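Local coordinates for protein putative oxidoreductase (Bacteroides fragilis NCTC 9343, PDB 3FHL) that is a putative oxidoreductase of the Gfo/Idh/MocA family that probably binds a nicotinamide adenine dinucleotide cofactor in its Rossmann-fold domain, at residues D185-L190 and V227-K232; K140-R145 and R298-I303; S40-K45 and A51-S56; A11-S16 and F20-I25; E107-A112 and T326-I331. All blocks are in the same frame, centred on the assembly; numbering follows the deposited sequence. Where two conformers were deposited one is given.

Interaction 1. Residues D185-L190 and V227-K232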
# COMPACT_ATOMS: atom_id res chain seq x y z
N ASP C 185 -0.22 14.73 -9.39
CA ASP C 185 0.42 15.42 -10.53
C ASP C 185 1.41 14.54 -11.28
O ASP C 185 1.32 14.39 -12.51
CB ASP C 185 1.09 16.71 -10.07
CG ASP C 185 1.78 17.44 -11.22
OD1 ASP C 185 1.08 17.84 -12.19
OD2 ASP C 185 3.02 17.59 -11.14
N GLN C 186 2.32 13.92 -10.54
CA GLN C 186 3.28 12.97 -11.09
C GLN C 186 2.61 11.81 -11.81
O GLN C 186 3.03 11.45 -12.91
CB GLN C 186 4.19 12.42 -9.99
CG GLN C 186 5.25 13.42 -9.45
CD GLN C 186 6.01 12.85 -8.26
OE1 GLN C 186 5.61 11.84 -7.69
NE2 GLN C 186 7.13 13.49 -7.88
N ALA C 187 1.55 11.24 -11.21
CA ALA C 187 0.90 10.07 -11.83
C ALA C 187 0.22 10.43 -13.14
O ALA C 187 0.29 9.67 -14.10
CB ALA C 187 -0.10 9.40 -10.86
N ILE C 188 -0.44 11.59 -13.15
CA ILE C 188 -1.09 12.11 -14.38
C ILE C 188 -0.07 12.39 -15.48
O ILE C 188 -0.30 12.06 -16.65
CB ILE C 188 -1.92 13.39 -14.10
CG1 ILE C 188 -3.11 13.06 -13.18
CG2 ILE C 188 -2.44 14.04 -15.40
CD1 ILE C 188 -3.75 14.32 -12.58
N GLN C 189 1.08 12.97 -15.12
CA GLN C 189 2.15 13.19 -16.10
C GLN C 189 2.61 11.90 -16.77
O GLN C 189 2.81 11.86 -18.00
CB GLN C 189 3.34 13.94 -15.46
CG GLN C 189 3.07 15.43 -15.25
CD GLN C 189 2.69 16.15 -16.56
OE1 GLN C 189 3.49 16.21 -17.49
NE2 GLN C 189 1.47 16.69 -16.62
N LEU C 190 2.74 10.82 -16.00
CA LEU C 190 3.19 9.57 -16.58
C LEU C 190 2.12 8.78 -17.32
O LEU C 190 2.43 8.15 -18.32
CB LEU C 190 3.84 8.67 -15.52
CG LEU C 190 5.04 9.22 -14.74
CD1 LEU C 190 5.44 8.23 -13.67
CD2 LEU C 190 6.22 9.53 -15.64
N VAL C 227 -2.16 -0.47 -16.10
CA VAL C 227 -1.19 -0.28 -15.01
C VAL C 227 -1.95 0.02 -13.72
O VAL C 227 -2.83 0.88 -13.70
CB VAL C 227 -0.14 0.85 -15.31
CG1 VAL C 227 0.82 1.05 -14.11
CG2 VAL C 227 0.70 0.52 -16.53
N LYS C 228 -1.59 -0.70 -12.66
CA LYS C 228 -2.19 -0.54 -11.36
C LYS C 228 -1.49 0.59 -10.60
O LYS C 228 -0.27 0.53 -10.41
CB LYS C 228 -2.11 -1.87 -10.59
CG LYS C 228 -2.75 -3.04 -11.35
CD LYS C 228 -4.27 -2.87 -11.47
CE LYS C 228 -4.92 -4.13 -12.03
NZ LYS C 228 -6.32 -3.87 -12.46
N ILE C 229 -2.26 1.59 -10.17
CA ILE C 229 -1.73 2.78 -9.51
C ILE C 229 -2.14 2.89 -8.05
O ILE C 229 -3.33 2.86 -7.74
CB ILE C 229 -2.17 4.09 -10.24
CG1 ILE C 229 -1.55 4.19 -11.64
CG2 ILE C 229 -1.82 5.34 -9.42
CD1 ILE C 229 -1.78 5.52 -12.31
N THR C 230 -1.16 3.02 -7.16
CA THR C 230 -1.46 3.32 -5.76
C THR C 230 -0.69 4.55 -5.32
O THR C 230 0.54 4.59 -5.43
CB THR C 230 -1.06 2.16 -4.80
OG1 THR C 230 -1.59 0.93 -5.28
CG2 THR C 230 -1.60 2.40 -3.42
N LEU C 231 -1.41 5.55 -4.80
CA LEU C 231 -0.79 6.73 -4.21
C LEU C 231 -1.12 6.80 -2.72
O LEU C 231 -2.28 6.64 -2.32
CB LEU C 231 -1.25 8.01 -4.93
CG LEU C 231 -1.28 7.94 -6.47
CD1 LEU C 231 -1.96 9.17 -7.05
CD2 LEU C 231 0.15 7.83 -7.03
N LYS C 232 -0.11 7.02 -1.89
CA LYS C 232 -0.30 6.94 -0.45
C LYS C 232 0.51 7.97 0.29
O LYS C 232 1.60 8.33 -0.14
CB LYS C 232 0.20 5.59 0.07
CG LYS C 232 -0.80 4.50 0.17
CD LYS C 232 -0.17 3.26 0.83
CE LYS C 232 -0.41 3.22 2.33
NZ LYS C 232 -0.07 1.84 2.86
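On strand 228-234, whose Ile-229 and Leu-231 face Ala-187 of helix 180-191, the ammonium NZ of Lys-232 is gripped by three carboxylates: Glu-241 of its own chain, and Glu-148 and Glu-150 of the second subunit. Four residues earlier, NZ of Lys-228 bridges to Asp-200 of the second subunit. Because side chains alternate along the strand, Ile-229 and Leu-231 turn the opposite way and receive the helix. Methyl CD2 of Leu-231 lies 4.1 Å from CB of Ala-187. It is brought there with CG anti to the carbonyl carbon (chi1 -44°). The second touch, from CD1 of Ile-229 to the same Ala-187 CB, is longer at 4.5 Å and less certain, since this isoleucine was modelled in two conformers. This is the layout of the C-terminal alpha/beta domain of the family: an extensive, mainly antiparallel sheet with helices packed on one face and the partner subunit on the other. The alanine side chain is a single methyl, and the CA of Ala-187 is 8.1 Å from the CA of Ile-229. Asp-185 forms a salt bridge with Arg-126, and Gln-186 donates NE2 to the carbonyl of Arg-125.

Interaction 2. Residues K140-R145 and R298-I303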
# COMPACT_ATOMS: atom_id res chain seq x y z
N LYS C 140 13.81 3.98 -20.62
CA LYS C 140 14.76 2.94 -21.02
C LYS C 140 14.16 1.53 -21.04
O LYS C 140 14.87 0.56 -21.36
CB LYS C 140 15.98 2.98 -20.09
CG LYS C 140 16.91 4.21 -20.28
CD LYS C 140 18.06 4.20 -19.25
CE LYS C 140 19.16 5.21 -19.59
NZ LYS C 140 18.67 6.54 -20.03
N SER C 141 12.87 1.41 -20.70
CA SER C 141 12.15 0.12 -20.61
C SER C 141 12.86 -0.95 -19.78
O SER C 141 12.81 -2.13 -20.11
CB SER C 141 11.81 -0.42 -22.01
OG SER C 141 11.02 0.50 -22.74
N LEU C 142 13.50 -0.52 -18.70
CA LEU C 142 14.35 -1.41 -17.90
C LEU C 142 13.56 -2.50 -17.16
O LEU C 142 14.12 -3.56 -16.86
CB LEU C 142 15.18 -0.61 -16.89
CG LEU C 142 16.29 0.32 -17.39
CD1 LEU C 142 16.98 0.91 -16.19
CD2 LEU C 142 17.30 -0.40 -18.26
N LEU C 143 12.29 -2.23 -16.88
CA LEU C 143 11.40 -3.17 -16.16
C LEU C 143 10.62 -4.06 -17.11
O LEU C 143 9.85 -4.90 -16.67
CB LEU C 143 10.42 -2.41 -15.24
CG LEU C 143 11.05 -1.41 -14.27
CD1 LEU C 143 10.01 -0.75 -13.38
CD2 LEU C 143 12.13 -2.09 -13.43
N GLY C 144 10.84 -3.88 -18.42
CA GLY C 144 10.02 -4.54 -19.42
C GLY C 144 8.75 -3.73 -19.58
O GLY C 144 8.80 -2.51 -19.61
N ARG C 145 7.60 -4.40 -19.68
CA ARG C 145 6.31 -3.70 -19.69
C ARG C 145 5.90 -3.41 -18.25
O ARG C 145 5.82 -4.33 -17.44
CB ARG C 145 5.26 -4.58 -20.38
CG ARG C 145 3.84 -4.09 -20.21
CD ARG C 145 2.86 -4.89 -21.06
NE ARG C 145 2.92 -6.34 -20.85
CZ ARG C 145 2.19 -7.00 -19.96
NH1 ARG C 145 1.37 -6.36 -19.15
NH2 ARG C 145 2.30 -8.32 -19.87
N ARG C 298 20.99 -4.33 -8.30
CA ARG C 298 21.93 -3.35 -7.84
C ARG C 298 21.35 -1.98 -7.73
O ARG C 298 20.33 -1.72 -8.27
CB ARG C 298 23.14 -3.32 -8.73
CG ARG C 298 22.90 -2.72 -10.04
CD ARG C 298 23.82 -3.27 -11.10
NE ARG C 298 23.56 -2.53 -12.32
CZ ARG C 298 23.63 -3.02 -13.54
NH1 ARG C 298 23.33 -2.24 -14.53
NH2 ARG C 298 23.99 -4.25 -13.78
N LYS C 299 22.02 -1.10 -7.01
CA LYS C 299 21.62 0.29 -6.93
C LYS C 299 21.71 0.95 -8.31
O LYS C 299 22.65 0.69 -9.08
CB LYS C 299 22.45 1.05 -5.88
CG LYS C 299 22.11 0.66 -4.45
CD LYS C 299 20.59 0.64 -4.22
CE LYS C 299 20.25 0.65 -2.76
NZ LYS C 299 20.58 1.96 -2.14
N TYR C 300 20.71 1.76 -8.64
CA TYR C 300 20.62 2.37 -9.96
C TYR C 300 21.10 3.82 -9.88
O TYR C 300 20.45 4.62 -9.21
CB TYR C 300 19.19 2.30 -10.49
CG TYR C 300 19.04 2.85 -11.88
CD1 TYR C 300 19.56 2.17 -12.97
CD2 TYR C 300 18.42 4.08 -12.11
CE1 TYR C 300 19.44 2.69 -14.26
CE2 TYR C 300 18.29 4.60 -13.38
CZ TYR C 300 18.81 3.90 -14.45
OH TYR C 300 18.67 4.41 -15.72
N PRO C 301 22.23 4.15 -10.56
CA PRO C 301 22.73 5.53 -10.56
C PRO C 301 21.66 6.43 -11.16
O PRO C 301 21.29 6.27 -12.32
CB PRO C 301 23.97 5.46 -11.46
CG PRO C 301 24.39 4.02 -11.44
CD PRO C 301 23.10 3.25 -11.34
N GLY C 302 21.13 7.33 -10.34
CA GLY C 302 19.95 8.06 -10.73
C GLY C 302 20.21 9.35 -11.47
O GLY C 302 21.36 9.73 -11.72
N ILE C 303 19.12 10.01 -11.83
CA ILE C 303 19.13 11.37 -12.35
C ILE C 303 19.15 12.35 -11.18
O ILE C 303 18.38 12.20 -10.24
CB ILE C 303 17.87 11.62 -13.21
CG1 ILE C 303 17.77 10.57 -14.33
CG2 ILE C 303 17.86 13.02 -13.79
CD1 ILE C 303 18.94 10.54 -15.28
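Methyl CD1 of Leu-142 meets the Tyr-300 ring obliquely, 3.6 Å from CE1 and 3.9 Å from CZ, the two side chains arriving from opposite directions. The second touch comes from Lys-140, whose aliphatic chain passes the phenol end of the same residue with CD 3.6 Å from OH. With CG of Tyr-300 anti to the backbone N (chi1 -177°), the ring reaches across to both partners. Neither polar end is satisfied by the other. One carboxylate on helix 129-139 serves both instead: OD1 of Asp-136 forms a salt bridge with NZ of Lys-140, while OD2 is hydrogen-bonded to OH of Tyr-300. The lysine chain stays extended until its last torsion and bends there (chi4 43°), carrying NZ on to this acid. Thr-133 and Ile-137 of the helix, and Leu-287 of the neighbouring strand, pack around the ring, and Leu-287 also touches Leu-142. Leu-142 itself is held by its backbone, its carbonyl accepting from OG1 of Thr-289. It sits inside a type I turn from Ser-141 to Gly-144, closed by Gly-144 N to Ser-141 O at 3.1 Å. The positive phi of Ser-141 (51°) completes a Schellman motif, which ends helix 129-139 and leads the chain through the turn into strand 146-154 of the alpha/beta domain.

Interaction 3. Residues S40-K45 and A51-S56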
# COMPACT_ATOMS: atom_id res chain seq x y z
N SER C 40 8.08 45.71 3.77
CA SER C 40 8.68 46.51 4.85
C SER C 40 10.16 46.21 5.12
O SER C 40 10.90 47.07 5.61
CB SER C 40 7.89 46.32 6.13
OG SER C 40 7.98 44.98 6.57
N LYS C 41 10.57 44.97 4.84
CA LYS C 41 11.94 44.52 5.12
C LYS C 41 12.86 44.73 3.91
O LYS C 41 12.42 45.19 2.85
CB LYS C 41 11.93 43.04 5.52
CG LYS C 41 11.21 42.74 6.84
CD LYS C 41 11.02 41.23 7.01
CE LYS C 41 10.53 40.87 8.40
NZ LYS C 41 10.78 39.43 8.71
N GLU C 42 14.14 44.40 4.09
CA GLU C 42 15.14 44.42 3.01
C GLU C 42 16.02 43.17 3.09
O GLU C 42 17.25 43.24 2.94
CB GLU C 42 15.99 45.69 3.09
CG GLU C 42 15.33 46.91 2.46
CD GLU C 42 15.80 48.22 3.06
OE1 GLU C 42 16.90 48.26 3.65
OE2 GLU C 42 15.05 49.22 2.93
N LEU C 43 15.36 42.03 3.30
CA LEU C 43 16.01 40.74 3.50
C LEU C 43 16.80 40.25 2.29
O LEU C 43 17.79 39.53 2.44
CB LEU C 43 14.96 39.68 3.87
CG LEU C 43 14.66 39.28 5.32
CD1 LEU C 43 14.81 40.41 6.34
CD2 LEU C 43 13.27 38.66 5.38
N SER C 44 16.36 40.65 1.10
CA SER C 44 16.98 40.21 -0.15
C SER C 44 18.29 40.92 -0.50
O SER C 44 19.00 40.47 -1.40
CB SER C 44 16.00 40.34 -1.32
OG SER C 44 15.69 41.70 -1.57
N LYS C 45 18.61 42.00 0.22
CA LYS C 45 19.82 42.78 -0.05
C LYS C 45 21.12 42.03 0.18
O LYS C 45 22.09 42.24 -0.56
CB LYS C 45 19.81 44.09 0.76
CG LYS C 45 19.38 45.29 -0.06
CD LYS C 45 19.44 46.58 0.74
CE LYS C 45 19.05 47.76 -0.16
NZ LYS C 45 18.32 48.84 0.57
N ALA C 51 19.29 43.05 -7.24
CA ALA C 51 17.84 43.10 -7.41
C ALA C 51 17.33 44.43 -6.87
O ALA C 51 17.97 45.04 -6.01
CB ALA C 51 17.17 41.94 -6.67
N SER C 52 16.19 44.87 -7.38
CA SER C 52 15.56 46.09 -6.86
C SER C 52 14.37 45.76 -5.97
O SER C 52 13.42 45.10 -6.41
CB SER C 52 15.13 47.01 -8.01
OG SER C 52 16.26 47.46 -8.74
N ILE C 53 14.41 46.22 -4.73
CA ILE C 53 13.29 46.05 -3.81
C ILE C 53 12.19 47.06 -4.08
O ILE C 53 12.44 48.27 -4.08
CB ILE C 53 13.74 46.10 -2.31
CG1 ILE C 53 14.53 44.84 -1.96
CG2 ILE C 53 12.52 46.21 -1.37
CD1 ILE C 53 15.55 45.03 -0.84
N VAL C 54 10.99 46.57 -4.36
CA VAL C 54 9.80 47.41 -4.42
C VAL C 54 8.87 47.07 -3.26
O VAL C 54 9.01 46.02 -2.63
CB VAL C 54 9.07 47.34 -5.80
CG1 VAL C 54 9.96 47.93 -6.90
CG2 VAL C 54 8.63 45.93 -6.16
N ARG C 55 7.94 47.97 -2.96
CA ARG C 55 7.12 47.87 -1.76
C ARG C 55 5.72 47.32 -2.01
O ARG C 55 4.99 47.03 -1.06
CB ARG C 55 7.01 49.24 -1.06
CG ARG C 55 8.33 49.80 -0.49
CD ARG C 55 8.98 48.83 0.46
NE ARG C 55 10.29 49.27 0.93
CZ ARG C 55 11.17 48.48 1.54
NH1 ARG C 55 10.89 47.19 1.75
NH2 ARG C 55 12.34 48.96 1.94
N SER C 56 5.34 47.19 -3.28
CA SER C 56 4.01 46.69 -3.60
C SER C 56 4.01 45.84 -4.85
O SER C 56 4.94 45.93 -5.67
CB SER C 56 3.00 47.83 -3.75
OG SER C 56 3.28 48.62 -4.89
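The guanidinium of Arg-55 rests one face on methyl CG2 of Ile-53, which lies 3.6 Å above its plane toward the rim, and offers its edge to Lys-41 and Glu-42. At that edge NH1 donates to the carbonyl O of Lys-41 over 2.7 Å in a fairly straight bond (163°), with the acceptor almost exactly in the guanidinium plane. NH1 also bonds the carbonyl of Glu-38, so two backbone oxygens hold this nitrogen. NH2 turns to the Glu-42 carboxylate, whose OE2 stands 2.9 Å away. The two flat groups are nearly coplanar, 27° apart, yet this salt bridge is bent and weak as a hydrogen bond. OE1 of Glu-42 faces NZ of Lys-45 at 3.4 Å, another weak bond, which makes a three-residue salt-bridge network at the surface and places an acid between two like charges. All this belongs to the Rossmann domain, where the loop after strand 31-37 folds back over strand 52-54, an outermost strand of the parallel sheet that pairs with strand 31-37. Beneath the charged layer Ile-53 is the apolar centre of the contact. With CG1 anti to the carbonyl carbon (chi1 -71°), its CD1 reaches CG of Glu-42 at 3.8 Å and CG of Lys-45 at 3.9 Å, the chains crossing at about a right angle. On its other flank OG of Ser-44 approaches both CG1 and CD1 of the isoleucine. That hydroxyl is hydrogen-bonded to OE1 of Glu-38, while the Leu-43 amide bonds the other oxygen of the same carboxylate.

Interaction 4. Residues A11-S16 and F20-I25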
# COMPACT_ATOMS: atom_id res chain seq x y z
N ALA C 11 7.06 38.15 -6.38
CA ALA C 11 5.98 38.77 -5.61
C ALA C 11 6.16 38.74 -4.08
O ALA C 11 5.52 39.51 -3.38
CB ALA C 11 4.62 38.18 -5.99
N ALA C 12 7.03 37.86 -3.58
CA ALA C 12 7.28 37.77 -2.13
C ALA C 12 8.66 37.19 -1.80
O ALA C 12 9.18 36.33 -2.51
CB ALA C 12 6.17 36.96 -1.43
N PHE C 13 9.25 37.67 -0.71
CA PHE C 13 10.50 37.10 -0.23
C PHE C 13 10.31 36.38 1.12
O PHE C 13 11.15 36.47 2.02
CB PHE C 13 11.59 38.17 -0.17
CG PHE C 13 13.00 37.63 -0.27
CD1 PHE C 13 13.44 37.02 -1.44
CD2 PHE C 13 13.88 37.76 0.80
CE1 PHE C 13 14.75 36.53 -1.54
CE2 PHE C 13 15.19 37.27 0.72
CZ PHE C 13 15.62 36.66 -0.46
N GLY C 14 9.19 35.65 1.24
CA GLY C 14 8.98 34.73 2.35
C GLY C 14 9.75 33.45 2.08
O GLY C 14 10.66 33.44 1.24
N MET C 15 9.39 32.36 2.78
CA MET C 15 10.11 31.09 2.63
C MET C 15 10.18 30.62 1.18
O MET C 15 11.27 30.33 0.68
CB MET C 15 9.51 29.98 3.52
CG MET C 15 10.21 28.59 3.39
SD MET C 15 9.80 27.54 1.94
CE MET C 15 8.01 27.46 1.99
N SER C 16 9.02 30.53 0.52
CA SER C 16 8.96 30.05 -0.86
C SER C 16 9.87 30.87 -1.78
O SER C 16 10.57 30.30 -2.62
CB SER C 16 7.53 30.06 -1.39
OG SER C 16 7.07 31.38 -1.60
N PHE C 20 12.64 28.34 -3.19
CA PHE C 20 12.32 27.73 -4.48
C PHE C 20 12.54 28.60 -5.72
O PHE C 20 12.72 28.08 -6.82
CB PHE C 20 10.86 27.23 -4.47
CG PHE C 20 10.61 26.13 -3.48
CD1 PHE C 20 11.16 24.87 -3.66
CD2 PHE C 20 9.83 26.37 -2.35
CE1 PHE C 20 10.94 23.85 -2.74
CE2 PHE C 20 9.60 25.36 -1.42
CZ PHE C 20 10.16 24.09 -1.62
N HIS C 21 12.49 29.92 -5.54
CA HIS C 21 12.43 30.82 -6.68
C HIS C 21 13.68 31.68 -6.88
O HIS C 21 14.38 31.51 -7.87
CB HIS C 21 11.17 31.67 -6.61
CG HIS C 21 9.93 30.86 -6.56
ND1 HIS C 21 9.57 29.99 -7.58
CD2 HIS C 21 8.98 30.74 -5.61
CE1 HIS C 21 8.44 29.40 -7.26
NE2 HIS C 21 8.06 29.83 -6.07
N ALA C 22 13.94 32.59 -5.95
CA ALA C 22 15.14 33.44 -6.01
C ALA C 22 16.49 32.73 -6.26
O ALA C 22 17.26 33.21 -7.09
CB ALA C 22 15.22 34.38 -4.81
N PRO C 23 16.77 31.59 -5.59
CA PRO C 23 18.03 30.91 -5.91
C PRO C 23 18.19 30.46 -7.37
O PRO C 23 19.32 30.41 -7.85
CB PRO C 23 18.00 29.68 -4.98
CG PRO C 23 17.20 30.12 -3.86
CD PRO C 23 16.09 30.88 -4.49
N PHE C 24 17.08 30.15 -8.04
CA PHE C 24 17.10 29.67 -9.43
C PHE C 24 16.94 30.77 -10.49
O PHE C 24 17.63 30.75 -11.51
CB PHE C 24 16.08 28.55 -9.63
CG PHE C 24 16.39 27.34 -8.80
CD1 PHE C 24 17.42 26.48 -9.17
CD2 PHE C 24 15.71 27.10 -7.61
CE1 PHE C 24 17.74 25.36 -8.40
CE2 PHE C 24 16.02 25.99 -6.82
CZ PHE C 24 17.05 25.12 -7.22
N ILE C 25 16.04 31.71 -10.26
CA ILE C 25 15.92 32.89 -11.12
C ILE C 25 17.29 33.61 -11.18
O ILE C 25 17.72 34.01 -12.26
CB ILE C 25 14.80 33.87 -10.66
CG1 ILE C 25 13.44 33.16 -10.64
CG2 ILE C 25 14.73 35.11 -11.58
CD1 ILE C 25 12.44 33.78 -9.71
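Met-15 lays its sulfur obliquely against the Phe-20 ring, SD being 4.0 Å from CE2 and 61° off the ring normal as seen from the ring centroid. Two bends, at chi2 and chi3, fold the methionine chain round to make this Met-aromatic contact. Next to it is the helical bond from Phe-20 N to Ser-16 O, 2.9 Å long, which ties the first turn to the next. The same oxygen lies close to the imidazole of His-21, whose CD2 is 3.4 Å away. CB of Phe-20 sits over the centre of one face of that imidazole, and both ring nitrogens are engaged, ND1 with OH of Tyr-311 and NE2 with the carboxylate of Glu-95, which fixes the rotation of the ring. Before the helix, Phe-13 brings CE1, at the edge of its ring, to CB of Ala-22 at 3.9 Å; a CG anti to the backbone N (chi1 -155°) carries the ring edge over to that methyl. The helix is kinked at Pro-23 and Phe-24, where the Phe-24 and Ile-25 amides share the carbonyl of His-21. Gly-14 occupies the N-cap of helix 15-27, directly after the turn that leaves strand 6-10. A glycine-containing turn between the first strand and first helix of a beta-alpha-beta unit is the hallmark of the dinucleotide-binding Rossmann fold, consistent with the nucleotide binding predicted for this protein.

Interaction 5. Residues E107-A112 and T326-I331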
# COMPACT_ATOMS: atom_id res chain seq x y z
N GLU C 107 -11.11 30.89 -15.46
CA GLU C 107 -11.12 32.29 -15.91
C GLU C 107 -9.72 32.82 -16.25
O GLU C 107 -9.52 33.46 -17.28
CB GLU C 107 -11.79 33.18 -14.86
CG GLU C 107 -12.02 34.61 -15.32
CD GLU C 107 -12.35 35.55 -14.17
OE1 GLU C 107 -12.80 35.07 -13.11
OE2 GLU C 107 -12.16 36.78 -14.34
N LEU C 108 -8.76 32.56 -15.36
CA LEU C 108 -7.38 32.98 -15.56
C LEU C 108 -6.74 32.34 -16.78
O LEU C 108 -6.03 33.01 -17.54
CB LEU C 108 -6.54 32.68 -14.32
CG LEU C 108 -6.81 33.56 -13.09
CD1 LEU C 108 -5.81 33.24 -12.00
CD2 LEU C 108 -6.76 35.04 -13.46
N ILE C 109 -7.00 31.04 -16.97
CA ILE C 109 -6.47 30.27 -18.09
C ILE C 109 -6.97 30.84 -19.43
O ILE C 109 -6.19 31.03 -20.36
CB ILE C 109 -6.78 28.75 -17.94
CG1 ILE C 109 -5.90 28.14 -16.84
CG2 ILE C 109 -6.60 27.99 -19.27
CD1 ILE C 109 -6.34 26.75 -16.36
N ALA C 110 -8.27 31.15 -19.49
CA ALA C 110 -8.88 31.77 -20.67
C ALA C 110 -8.35 33.19 -20.95
O ALA C 110 -8.13 33.54 -22.11
CB ALA C 110 -10.38 31.76 -20.55
N LEU C 111 -8.16 33.98 -19.90
CA LEU C 111 -7.57 35.32 -20.03
C LEU C 111 -6.15 35.26 -20.59
O LEU C 111 -5.83 35.96 -21.56
CB LEU C 111 -7.60 36.07 -18.70
CG LEU C 111 -6.99 37.47 -18.61
CD1 LEU C 111 -7.75 38.50 -19.45
CD2 LEU C 111 -6.92 37.94 -17.15
N ALA C 112 -5.30 34.41 -20.01
CA ALA C 112 -3.94 34.22 -20.52
C ALA C 112 -3.92 33.72 -21.97
O ALA C 112 -3.06 34.14 -22.75
CB ALA C 112 -3.15 33.27 -19.61
N THR C 326 4.35 22.94 -17.42
CA THR C 326 3.59 23.22 -16.21
C THR C 326 2.40 24.16 -16.44
O THR C 326 2.19 25.11 -15.69
CB THR C 326 4.50 23.84 -15.13
OG1 THR C 326 5.17 24.98 -15.69
CG2 THR C 326 5.56 22.81 -14.64
N HIS C 327 1.61 23.87 -17.46
CA HIS C 327 0.37 24.61 -17.69
C HIS C 327 -0.49 24.64 -16.44
O HIS C 327 -0.57 23.65 -15.71
CB HIS C 327 -0.45 23.97 -18.81
CG HIS C 327 0.10 24.19 -20.18
ND1 HIS C 327 0.79 23.22 -20.88
CD2 HIS C 327 0.03 25.27 -21.00
CE1 HIS C 327 1.13 23.70 -22.06
NE2 HIS C 327 0.69 24.94 -22.16
N ALA C 328 -1.14 25.77 -16.20
CA ALA C 328 -2.08 25.92 -15.09
C ALA C 328 -3.21 24.88 -15.10
O ALA C 328 -3.71 24.50 -14.04
CB ALA C 328 -2.65 27.32 -15.05
N GLN C 329 -3.59 24.42 -16.30
CA GLN C 329 -4.64 23.39 -16.44
C GLN C 329 -4.24 22.10 -15.70
O GLN C 329 -5.10 21.39 -15.19
CB GLN C 329 -4.92 23.10 -17.91
CG GLN C 329 -6.06 22.12 -18.19
CD GLN C 329 -7.40 22.63 -17.73
OE1 GLN C 329 -7.78 23.77 -18.02
NE2 GLN C 329 -8.15 21.78 -17.02
N ASP C 330 -2.94 21.82 -15.64
CA ASP C 330 -2.42 20.65 -14.90
C ASP C 330 -2.89 20.62 -13.44
O ASP C 330 -3.28 19.57 -12.96
CB ASP C 330 -0.90 20.55 -14.98
CG ASP C 330 -0.40 20.09 -16.34
OD1 ASP C 330 -1.22 19.73 -17.22
OD2 ASP C 330 0.83 20.08 -16.54
N ILE C 331 -2.86 21.77 -12.75
CA ILE C 331 -3.31 21.81 -11.36
C ILE C 331 -4.84 21.71 -11.23
O ILE C 331 -5.33 21.21 -10.23
CB ILE C 331 -2.71 22.99 -10.54
CG1 ILE C 331 -2.69 22.68 -9.03
CG2 ILE C 331 -3.47 24.27 -10.75
CD1 ILE C 331 -1.83 21.49 -8.63
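Ile-109 of helix 102-115 presses against Ala-328 of segment 326-331, its CG1 3.8 Å from the alanine CB. Here the packing is close: CD1 of the isoleucine also lies 4.0 Å from that CB and 3.6 Å from the backbone N of Gln-329, and the CA atoms of Ile-109 and Ala-328 are 6.9 Å apart. CG1 of Ile-109 stands anti to its carbonyl carbon (chi1 -73°), which directs CD1 over the first turn of the other helix. Ala-328 is buried, with Leu-119 and Val-121 of the neighbouring strand and Phe-98 around it. Its backbone, like that of Thr-326, bonds to strand 119-122, an outermost strand of the parallel sheet, and these bonds tie the segment to that strand. The Gln-329 side is the looser and more exposed one. That side chain crosses Ile-109 at about a right angle, and a bend at chi2 (64°) turns its amide back, leaving OE1 3.7 Å from CD1 of the isoleucine. The polar end is committed in another direction, as NE2 donates to OD1 of Asn-333. No hydrogen bond or salt bridge spans the two segments. Between them the contact is therefore apolar in character, Ile-109 against Ala-328 and the flank of Gln-329, while the backbone bonds to strand 119-122 supply the polar link between the Rossmann region and the C-terminal region.

Interactions 3 and 4 lie in the Rossmann domain, their centres 12 Å apart, and they touch where Phe-13 packs on Leu-43 and Ser-44, so the turn before the first helix packs against the loop beside the edge strand 52-54. Interactions 1 and 2 belong to the C-terminal domain, 18 Å apart between centres, and reach the same mixed sheet, one through strand 228-234, the other at its outermost strand 294-299. Interaction 5 joins the two regions and touches interaction 1 through Gln-189 and Asp-330. Along the chain interactions 4 and 3 close first; 107-112 and 326-331 then bracket interaction 2, which in turn brackets interaction 1, so the chain's late return to the Rossmann domain links both halves.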